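Local coordinates for protein acetylornithine aminotransferase (PDB 2EH6) that catalyses the pyridoxal-phosphate-dependent transfer of an amino group from N(2)-acetyl-L-ornithine to 2-oxoglutarate, a step in arginine biosynthesis, and works as a homodimer, at residues 164-169 with 198-203; 116-121 with 170-175; 157-162 with 188-193. One frame throughout, in Å; residues are numbered along the deposited sequence. Where two conformers were deposited one is given.

Interaction 1: residues 164-169 with 198-203; sequences SVYKLL and LQEICK
Ile201 reaches across to both Tyr166 and Leu169, one branch to each. Its CD1 comes obliquely to the tyrosine ring and lies 3.4 Å from both CE1 and CZ of Tyr166. Its CG1 sits 3.5 Å from Tyr166 OH. The other branch meets Leu169: Ile201 CG2 and Leu169 CD1 are 3.5 Å apart, tighter than usual for two carbons. These two side chains run alongside in opposite senses. The fork follows from the first torsion of Ile201 (chi1 -66°), which sets CG1 beside the backbone N and CG2 beside the carbonyl carbon. A second, looser patch joins Val165 to Leu198. Val165 CG1 stands 4.2 Å from Leu198 CD1, with the two side chains at about a right angle. The same Val165 CG1 is 4.3 Å from Ile201 CD1 and so links the two patches. The chemistry is apolar; Tyr166 OH stays 4.2 Å from Glu200 OE1. An alanine in place of Tyr166 would probably leave Ile201 CG1 and CD1 without their aromatic cover and open a gap on the outer side of the contact.

Leu169 is placed by its backbone N, which donates to Tyr166 O at 3.2 Å and weakly to Val165 O. Ser164 OG holds the start of helix 162-166 through Lys158 N and Asp161 O. Both segments lie against the large mixed sheet. Val165 rests on Ala157, Phe123 and Ile176, and Leu198 on Ile176 and Ile178. Helix 192-205 is the connection of a beta-alpha-beta crossover from strand 173-178 to strand 208-212. Helix 162-166 leads from strand 154-157 back to strand 173-178, so a helix and the loop after it pack on helix 192-205 over neighbouring parallel strands.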
loop_
_atom_site.group_PDB
_atom_site.type_symbol
_atom_site.label_atom_id
_atom_site.label_comp_id
_atom_site.label_asym_id
_atom_site.label_seq_id
_atom_site.Cartn_x
_atom_site.Cartn_y
_atom_site.Cartn_z
ATOM N N SER A 164 8.922 -14.644 -28.689
ATOM C CA SER A 164 7.893 -13.633 -28.451
ATOM C C SER A 164 8.520 -12.430 -27.758
ATOM O O SER A 164 8.016 -11.311 -27.863
ATOM C CB SER A 164 6.754 -14.196 -27.586
ATOM O OG SER A 164 7.191 -14.473 -26.268
ATOM N N VAL A 165 9.621 -12.664 -27.050
ATOM C CA VAL A 165 10.321 -11.590 -26.360
ATOM C C VAL A 165 11.082 -10.737 -27.380
ATOM O O VAL A 165 11.032 -9.509 -27.334
ATOM C CB VAL A 165 11.319 -12.145 -25.313
ATOM C CG1 VAL A 165 12.024 -11.001 -24.604
ATOM C CG2 VAL A 165 10.584 -13.016 -24.304
ATOM N N TYR A 166 11.782 -11.390 -28.303
ATOM C CA TYR A 166 12.537 -10.669 -29.324
ATOM C C TYR A 166 11.626 -9.798 -30.187
ATOM O O TYR A 166 11.976 -8.669 -30.525
ATOM C CB TYR A 166 13.290 -11.647 -30.230
ATOM C CG TYR A 166 14.391 -12.420 -29.547
ATOM C CD1 TYR A 166 15.491 -11.767 -28.988
ATOM C CD2 TYR A 166 14.345 -13.811 -29.476
ATOM C CE1 TYR A 166 16.520 -12.483 -28.378
ATOM C CE2 TYR A 166 15.367 -14.536 -28.868
ATOM C CZ TYR A 166 16.449 -13.868 -28.324
ATOM O OH TYR A 166 17.458 -14.593 -27.729
ATOM N N LYS A 167 10.457 -10.319 -30.542
ATOM C CA LYS A 167 9.525 -9.574 -31.378
ATOM C C LYS A 167 9.037 -8.282 -30.725
ATOM O O LYS A 167 8.470 -7.418 -31.397
ATOM C CB LYS A 167 8.316 -10.445 -31.727
ATOM C CG LYS A 167 8.668 -11.755 -32.411
ATOM N N LEU A 168 9.261 -8.146 -29.421
ATOM C CA LEU A 168 8.810 -6.960 -28.698
ATOM C C LEU A 168 9.946 -6.101 -28.161
ATOM O O LEU A 168 9.723 -4.967 -27.738
ATOM C CB LEU A 168 7.901 -7.375 -27.531
ATOM C CG LEU A 168 6.622 -8.157 -27.859
ATOM C CD1 LEU A 168 5.996 -8.674 -26.574
ATOM C CD2 LEU A 168 5.646 -7.264 -28.608
ATOM N N LEU A 169 11.164 -6.631 -28.176
ATOM C CA LEU A 169 12.297 -5.883 -27.651
ATOM C C LEU A 169 12.964 -4.962 -28.673
ATOM O O LEU A 169 13.331 -5.390 -29.766
ATOM C CB LEU A 169 13.329 -6.851 -27.064
ATOM C CG LEU A 169 14.377 -6.270 -26.106
ATOM C CD1 LEU A 169 15.000 -7.397 -25.304
ATOM C CD2 LEU A 169 15.445 -5.503 -26.878
ATOM N N LEU A 198 16.589 -15.611 -21.286
ATOM C CA LEU A 198 16.062 -14.302 -20.916
ATOM C C LEU A 198 17.156 -13.512 -20.212
ATOM O O LEU A 198 17.323 -12.317 -20.448
ATOM C CB LEU A 198 14.841 -14.452 -19.998
ATOM C CG LEU A 198 13.999 -13.193 -19.753
ATOM C CD1 LEU A 198 13.457 -12.675 -21.076
ATOM C CD2 LEU A 198 12.844 -13.516 -18.806
ATOM N N GLN A 199 17.907 -14.185 -19.349
ATOM C CA GLN A 199 18.996 -13.533 -18.634
ATOM C C GLN A 199 20.019 -13.067 -19.669
ATOM O O GLN A 199 20.555 -11.960 -19.579
ATOM C CB GLN A 199 19.648 -14.513 -17.655
ATOM C CG GLN A 199 20.829 -13.938 -16.887
ATOM C CD GLN A 199 20.419 -12.869 -15.893
ATOM O OE1 GLN A 199 19.866 -13.169 -14.834
ATOM N NE2 GLN A 199 20.680 -11.612 -16.234
ATOM N N GLU A 200 20.271 -13.927 -20.655
ATOM C CA GLU A 200 21.221 -13.644 -21.732
ATOM C C GLU A 200 20.803 -12.403 -22.505
ATOM O O GLU A 200 21.605 -11.498 -22.735
ATOM C CB GLU A 200 21.290 -14.835 -22.692
ATOM C CG GLU A 200 22.178 -14.611 -23.904
ATOM C CD GLU A 200 21.990 -15.678 -24.967
ATOM O OE1 GLU A 200 20.871 -15.779 -25.517
ATOM O OE2 GLU A 200 22.959 -16.416 -25.251
ATOM N N ILE A 201 19.538 -12.375 -22.909
ATOM C CA ILE A 201 18.988 -11.255 -23.655
ATOM C C ILE A 201 19.199 -9.939 -22.922
ATOM O O ILE A 201 19.622 -8.948 -23.516
ATOM C CB ILE A 201 17.479 -11.444 -23.894
ATOM C CG1 ILE A 201 17.251 -12.646 -24.812
ATOM C CG2 ILE A 201 16.882 -10.183 -24.493
ATOM C CD1 ILE A 201 15.789 -12.917 -25.105
ATOM N N CYS A 202 18.902 -9.929 -21.626
ATOM C CA CYS A 202 19.062 -8.716 -20.835
ATOM C C CYS A 202 20.495 -8.202 -20.826
ATOM O O CYS A 202 20.726 -7.007 -20.999
ATOM C CB CYS A 202 18.572 -8.949 -19.405
ATOM S SG CYS A 202 16.776 -9.140 -19.315
ATOM N N LYS A 203 21.457 -9.099 -20.635
ATOM C CA LYS A 203 22.860 -8.697 -20.618
ATOM C C LYS A 203 23.337 -8.182 -21.974
ATOM O O LYS A 203 24.070 -7.200 -22.045
ATOM C CB LYS A 203 23.750 -9.868 -20.185
ATOM C CG LYS A 203 25.247 -9.593 -20.333
ATOM C CD LYS A 203 26.094 -10.765 -19.848
ATOM C CE LYS A 203 26.298 -10.739 -18.338
ATOM N NZ LYS A 203 27.132 -9.579 -17.901
#

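Interaction 2: residues 116-121 with 170-175; sequences NKWKFI and DEETAG
Lys119 pairs with Thr173 and Phe120 with Gly175, joining strands 119-123 and 173-178, adjacent parallel strands of the large mixed sheet. The register slips by one residue between these bridges, a beta bulge at Ala174. Backbone bonds dominate. Glu172 O accepts from Trp118 N at 2.9 Å and, more straightly, from Lys119 N at 3.0 Å. Lys119 O takes Ala174 N at 2.7 Å and a weak bond from Gly175 N. Ile121 N continues the ladder to Gly175 O.

Polar side chains gather at the turn. Lys119 NZ makes a salt bridge of 3.5 Å to Asp170 OD2, the two side chains crossing at about a right angle. Asp170 CG sits between its backbone N and carbonyl carbon (chi1 55°), and OD1 accepts from Glu172 N with its anti lone pair in an Asx turn. Asp170 N donates to Thr173 OG1. A water bridges Asp170 O and Thr173 O, with a weaker bond from Lys117 NZ.

The apolar part is small: Ala174 CB lies over one face of the Phe120 ring.

Main-chain bonds thus join the strands largely whatever their side chains, while Asp170 probably stiffens the turn and partly offsets the charge of Lys119.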
loop_
_atom_site.group_PDB
_atom_site.type_symbol
_atom_site.label_atom_id
_atom_site.label_comp_id
_atom_site.label_asym_id
_atom_site.label_seq_id
_atom_site.Cartn_x
_atom_site.Cartn_y
_atom_site.Cartn_z
ATOM N N ASN A 116 17.047 6.840 -23.697
ATOM C CA ASN A 116 15.601 6.880 -23.877
ATOM C C ASN A 116 14.944 5.503 -23.873
ATOM O O ASN A 116 14.415 5.048 -24.890
ATOM C CB ASN A 116 15.260 7.613 -25.181
ATOM C CG ASN A 116 13.764 7.706 -25.427
ATOM O OD1 ASN A 116 13.009 8.191 -24.581
ATOM N ND2 ASN A 116 13.328 7.243 -26.594
ATOM N N LYS A 117 14.982 4.841 -22.722
ATOM C CA LYS A 117 14.368 3.528 -22.578
ATOM C C LYS A 117 13.256 3.674 -21.550
ATOM O O LYS A 117 13.516 3.999 -20.395
ATOM C CB LYS A 117 15.393 2.506 -22.088
ATOM C CG LYS A 117 16.562 2.299 -23.026
ATOM C CD LYS A 117 17.471 1.204 -22.507
ATOM C CE LYS A 117 18.549 0.858 -23.509
ATOM N NZ LYS A 117 19.283 -0.365 -23.098
ATOM N N TRP A 118 12.020 3.445 -21.969
ATOM C CA TRP A 118 10.900 3.587 -21.055
ATOM C C TRP A 118 9.836 2.505 -21.198
ATOM O O TRP A 118 8.846 2.509 -20.466
ATOM C CB TRP A 118 10.249 4.967 -21.225
ATOM C CG TRP A 118 9.869 5.207 -22.658
ATOM C CD1 TRP A 118 10.689 5.643 -23.659
ATOM C CD2 TRP A 118 8.604 4.927 -23.270
ATOM N NE1 TRP A 118 10.016 5.647 -24.858
ATOM C CE2 TRP A 118 8.734 5.212 -24.648
ATOM C CE3 TRP A 118 7.374 4.458 -22.790
ATOM C CZ2 TRP A 118 7.678 5.044 -25.552
ATOM C CZ3 TRP A 118 6.325 4.292 -23.690
ATOM C CH2 TRP A 118 6.486 4.585 -25.055
ATOM N N LYS A 119 10.044 1.582 -22.133
ATOM C CA LYS A 119 9.090 0.502 -22.356
ATOM C C LYS A 119 9.422 -0.726 -21.518
ATOM O O LYS A 119 10.553 -0.913 -21.077
ATOM C CB LYS A 119 9.066 0.098 -23.832
ATOM C CG LYS A 119 8.693 1.214 -24.792
ATOM C CD LYS A 119 8.620 0.689 -26.224
ATOM C CE LYS A 119 8.309 1.811 -27.203
ATOM N NZ LYS A 119 8.208 1.297 -28.596
ATOM N N PHE A 120 8.422 -1.566 -21.313
ATOM C CA PHE A 120 8.607 -2.780 -20.538
ATOM C C PHE A 120 7.922 -3.933 -21.227
ATOM O O PHE A 120 6.876 -3.769 -21.858
ATOM C CB PHE A 120 8.011 -2.622 -19.135
ATOM C CG PHE A 120 8.729 -1.634 -18.278
ATOM C CD1 PHE A 120 9.848 -2.011 -17.546
ATOM C CD2 PHE A 120 8.300 -0.316 -18.216
ATOM C CE1 PHE A 120 10.530 -1.086 -16.760
ATOM C CE2 PHE A 120 8.973 0.614 -17.439
ATOM C CZ PHE A 120 10.090 0.230 -16.708
ATOM N N ILE A 121 8.534 -5.099 -21.111
ATOM C CA ILE A 121 7.977 -6.311 -21.666
ATOM C C ILE A 121 7.634 -7.186 -20.471
ATOM O O ILE A 121 8.502 -7.487 -19.656
ATOM C CB ILE A 121 8.998 -7.070 -22.537
ATOM C CG1 ILE A 121 9.339 -6.246 -23.784
ATOM C CG2 ILE A 121 8.436 -8.443 -22.919
ATOM C CD1 ILE A 121 10.392 -6.887 -24.676
ATOM N N ASP A 170 13.101 -3.691 -28.307
ATOM C CA ASP A 170 13.747 -2.701 -29.160
ATOM C C ASP A 170 14.696 -1.888 -28.291
ATOM O O ASP A 170 14.886 -2.211 -27.119
ATOM C CB ASP A 170 12.717 -1.787 -29.835
ATOM C CG ASP A 170 11.784 -1.117 -28.850
ATOM O OD1 ASP A 170 12.270 -0.432 -27.929
ATOM O OD2 ASP A 170 10.555 -1.270 -29.006
ATOM N N GLU A 171 15.293 -0.842 -28.857
ATOM C CA GLU A 171 16.258 -0.025 -28.118
ATOM C C GLU A 171 15.602 0.924 -27.091
ATOM O O GLU A 171 16.264 1.596 -26.313
ATOM C CB GLU A 171 17.119 0.758 -29.118
ATOM C CG GLU A 171 16.298 1.670 -30.032
ATOM C CD GLU A 171 15.562 0.830 -31.048
ATOM O OE1 GLU A 171 16.176 -0.048 -31.642
ATOM O OE2 GLU A 171 14.377 1.078 -31.257
ATOM N N GLU A 172 14.256 0.988 -27.121
ATOM C CA GLU A 172 13.562 1.840 -26.147
ATOM C C GLU A 172 13.024 1.025 -24.960
ATOM O O GLU A 172 12.322 1.518 -24.087
ATOM C CB GLU A 172 12.407 2.554 -26.857
ATOM C CG GLU A 172 12.885 3.654 -27.811
ATOM C CD GLU A 172 11.689 4.354 -28.418
ATOM O OE1 GLU A 172 10.921 4.953 -27.675
ATOM O OE2 GLU A 172 11.559 4.337 -29.641
ATOM N N THR A 173 13.354 -0.283 -24.970
ATOM C CA THR A 173 12.937 -1.149 -23.870
ATOM C C THR A 173 13.803 -0.933 -22.628
ATOM O O THR A 173 15.019 -1.081 -22.653
ATOM C CB THR A 173 13.062 -2.606 -24.325
ATOM O OG1 THR A 173 12.261 -2.805 -25.494
ATOM C CG2 THR A 173 12.567 -3.546 -23.220
ATOM N N ALA A 174 13.160 -0.563 -21.523
ATOM C CA ALA A 174 13.868 -0.293 -20.278
ATOM C C ALA A 174 14.103 -1.558 -19.474
ATOM O O ALA A 174 15.119 -1.691 -18.791
ATOM C CB ALA A 174 13.088 0.720 -19.442
ATOM N N GLY A 175 13.161 -2.490 -19.553
ATOM C CA GLY A 175 13.315 -3.720 -18.806
ATOM C C GLY A 175 12.268 -4.773 -19.082
ATOM O O GLY A 175 11.267 -4.526 -19.759
HETATM O O HOH W 1 16.908 -1.556 -24.744
#

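Interaction 3: residues 157-162 with 188-193; sequences AKLNDI and NEASED
Asn160 turns its side-chain amide to the backbone of Glu189 and Ser191 and is held at both ends. Its CG lies anti to the carbonyl carbon (chi1 -61°), which carries the amide toward that backbone. Its ND2 donates to Glu189 O at 3.1 Å, nearly straight at 173°, with the acceptor in the amide plane. Its OD1 receives Ser191 N at 2.6 Å, also nearly straight, a donor somewhat tilted from the plane of the carbonyl. One flat group thus spans the residues before and after Ala190. Ser191 OG also approaches OD1 of Asn160, at 3.3 Å, but this is weak at best. Ser191 is the N-cap of helix 192-205, and its OG bonds Phe194 N.

Leu159 lies beside this amide and makes the apolar half. Its two methyls part: CD2 sits 4.0 Å from Asn188 CB, and CD1 lies 4.1 Å from Ala190 CB. The side chains of Leu159 and Asn188 meet at a slant. The polar end of Asn188 is engaged elsewhere, with Lys315 NZ and Gln182 OE1.

Both residues owe their placing to a type II turn from Lys158 to Asp161. Leu159 and Asn160 are its central pair. Asn160 has a positive phi of 64°, which suits the third position of such a turn. Asp161 follows as the N-cap of helix 162-166.

The contact joins the loop after strand 154-157 to the entry of helix 192-205. With both ends of the amide bonded, Asn160 is unlikely to flip, since a flip would set NH2 against Ser191 N and OD1 against Glu189 O.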
loop_
_atom_site.group_PDB
_atom_site.type_symbol
_atom_site.label_atom_id
_atom_site.label_comp_id
_atom_site.label_asym_id
_atom_site.label_seq_id
_atom_site.Cartn_x
_atom_site.Cartn_y
_atom_site.Cartn_z
ATOM N N ALA A 157 4.640 -10.615 -23.752
ATOM C CA ALA A 157 5.225 -11.742 -24.468
ATOM C C ALA A 157 4.665 -13.023 -23.864
ATOM O O ALA A 157 3.829 -12.975 -22.957
ATOM C CB ALA A 157 6.741 -11.716 -24.333
ATOM N N LYS A 158 5.124 -14.167 -24.358
ATOM C CA LYS A 158 4.653 -15.448 -23.847
ATOM C C LYS A 158 5.731 -16.197 -23.071
ATOM O O LYS A 158 6.876 -16.305 -23.512
ATOM C CB LYS A 158 4.119 -16.305 -24.998
ATOM C CG LYS A 158 2.855 -15.726 -25.608
ATOM C CD LYS A 158 2.323 -16.554 -26.759
ATOM C CE LYS A 158 1.033 -15.943 -27.298
ATOM N NZ LYS A 158 0.496 -16.688 -28.471
ATOM N N LEU A 159 5.350 -16.702 -21.900
ATOM C CA LEU A 159 6.269 -17.429 -21.034
ATOM C C LEU A 159 6.820 -18.649 -21.768
ATOM O O LEU A 159 6.085 -19.349 -22.463
ATOM C CB LEU A 159 5.551 -17.868 -19.757
ATOM C CG LEU A 159 6.419 -18.202 -18.543
ATOM C CD1 LEU A 159 7.005 -16.917 -17.965
ATOM C CD2 LEU A 159 5.580 -18.917 -17.497
ATOM N N ASN A 160 8.116 -18.886 -21.606
ATOM C CA ASN A 160 8.808 -20.005 -22.242
ATOM C C ASN A 160 8.816 -19.913 -23.764
ATOM O O ASN A 160 8.999 -20.915 -24.454
ATOM C CB ASN A 160 8.197 -21.336 -21.804
ATOM C CG ASN A 160 8.310 -21.556 -20.312
ATOM O OD1 ASN A 160 9.326 -21.222 -19.702
ATOM N ND2 ASN A 160 7.273 -22.130 -19.716
ATOM N N ASP A 161 8.612 -18.703 -24.274
ATOM C CA ASP A 161 8.610 -18.440 -25.709
ATOM C C ASP A 161 9.568 -17.271 -25.892
ATOM O O ASP A 161 9.154 -16.113 -25.914
ATOM C CB ASP A 161 7.206 -18.047 -26.176
ATOM C CG ASP A 161 7.124 -17.850 -27.677
ATOM O OD1 ASP A 161 8.186 -17.701 -28.317
ATOM O OD2 ASP A 161 5.994 -17.832 -28.216
ATOM N N ILE A 162 10.853 -17.583 -26.018
ATOM C CA ILE A 162 11.877 -16.558 -26.152
ATOM C C ILE A 162 11.731 -15.698 -27.404
ATOM O O ILE A 162 12.135 -14.536 -27.414
ATOM C CB ILE A 162 13.290 -17.190 -26.117
ATOM C CG1 ILE A 162 14.312 -16.154 -25.649
ATOM C CG2 ILE A 162 13.665 -17.721 -27.493
ATOM C CD1 ILE A 162 14.073 -15.667 -24.233
ATOM N N ASN A 188 2.218 -21.200 -13.223
ATOM C CA ASN A 188 2.940 -21.477 -14.459
ATOM C C ASN A 188 4.433 -21.319 -14.223
ATOM O O ASN A 188 4.888 -20.282 -13.743
ATOM C CB ASN A 188 2.478 -20.527 -15.560
ATOM C CG ASN A 188 0.974 -20.567 -15.764
ATOM O OD1 ASN A 188 0.376 -21.640 -15.811
ATOM N ND2 ASN A 188 0.357 -19.396 -15.890
ATOM N N GLU A 189 5.190 -22.353 -14.565
ATOM C CA GLU A 189 6.633 -22.352 -14.365
ATOM C C GLU A 189 7.459 -21.924 -15.573
ATOM O O GLU A 189 7.285 -22.447 -16.672
ATOM C CB GLU A 189 7.091 -23.746 -13.939
ATOM C CG GLU A 189 6.613 -24.173 -12.573
ATOM C CD GLU A 189 6.938 -25.627 -12.282
ATOM O OE1 GLU A 189 6.145 -26.507 -12.678
ATOM O OE2 GLU A 189 7.996 -25.886 -11.667
ATOM N N ALA A 190 8.362 -20.974 -15.356
ATOM C CA ALA A 190 9.252 -20.513 -16.413
ATOM C C ALA A 190 10.350 -21.569 -16.443
ATOM O O ALA A 190 10.911 -21.904 -15.401
ATOM C CB ALA A 190 9.835 -19.155 -16.055
ATOM N N SER A 191 10.648 -22.104 -17.623
ATOM C CA SER A 191 11.675 -23.139 -17.746
ATOM C C SER A 191 13.070 -22.607 -17.450
ATOM O O SER A 191 13.330 -21.407 -17.560
ATOM C CB SER A 191 11.667 -23.732 -19.156
ATOM O OG SER A 191 12.175 -22.799 -20.096
ATOM N N GLU A 192 13.975 -23.506 -17.077
ATOM C CA GLU A 192 15.343 -23.102 -16.791
ATOM C C GLU A 192 15.974 -22.590 -18.082
ATOM O O GLU A 192 16.709 -21.604 -18.082
ATOM C CB GLU A 192 16.148 -24.283 -16.248
ATOM C CG GLU A 192 17.558 -23.909 -15.824
ATOM C CD GLU A 192 18.292 -25.060 -15.162
ATOM O OE1 GLU A 192 18.459 -26.115 -15.811
ATOM O OE2 GLU A 192 18.702 -24.906 -13.990
ATOM N N ASP A 193 15.673 -23.265 -19.185
ATOM C CA ASP A 193 16.205 -22.871 -20.479
ATOM C C ASP A 193 15.741 -21.460 -20.816
ATOM O O ASP A 193 16.543 -20.607 -21.194
ATOM C CB ASP A 193 15.732 -23.840 -21.564
ATOM C CG ASP A 193 16.238 -23.457 -22.943
ATOM O OD1 ASP A 193 17.471 -23.315 -23.101
ATOM O OD2 ASP A 193 15.407 -23.299 -23.864
#

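All three contacts belong to the part of the class-III aminotransferase fold built round the large mixed sheet. Interaction 1 is part of the apolar helix layer on that sheet, partly buried, with no polar bond between its segments. Interaction 2, also partly buried, joins two adjacent strands of the sheet itself and is carried by backbone bonds, with charges at its more exposed turn. Interaction 3 is a surface contact resting chiefly on one side-chain amide. Interactions 1 and 3 share helix 192-205, and Ile162 CD1 packs on Ile201 CD1 between them. Ile121 of interaction 2 packs on Leu168 and Leu169 of interaction 1 and also touches Ala157 of interaction 3.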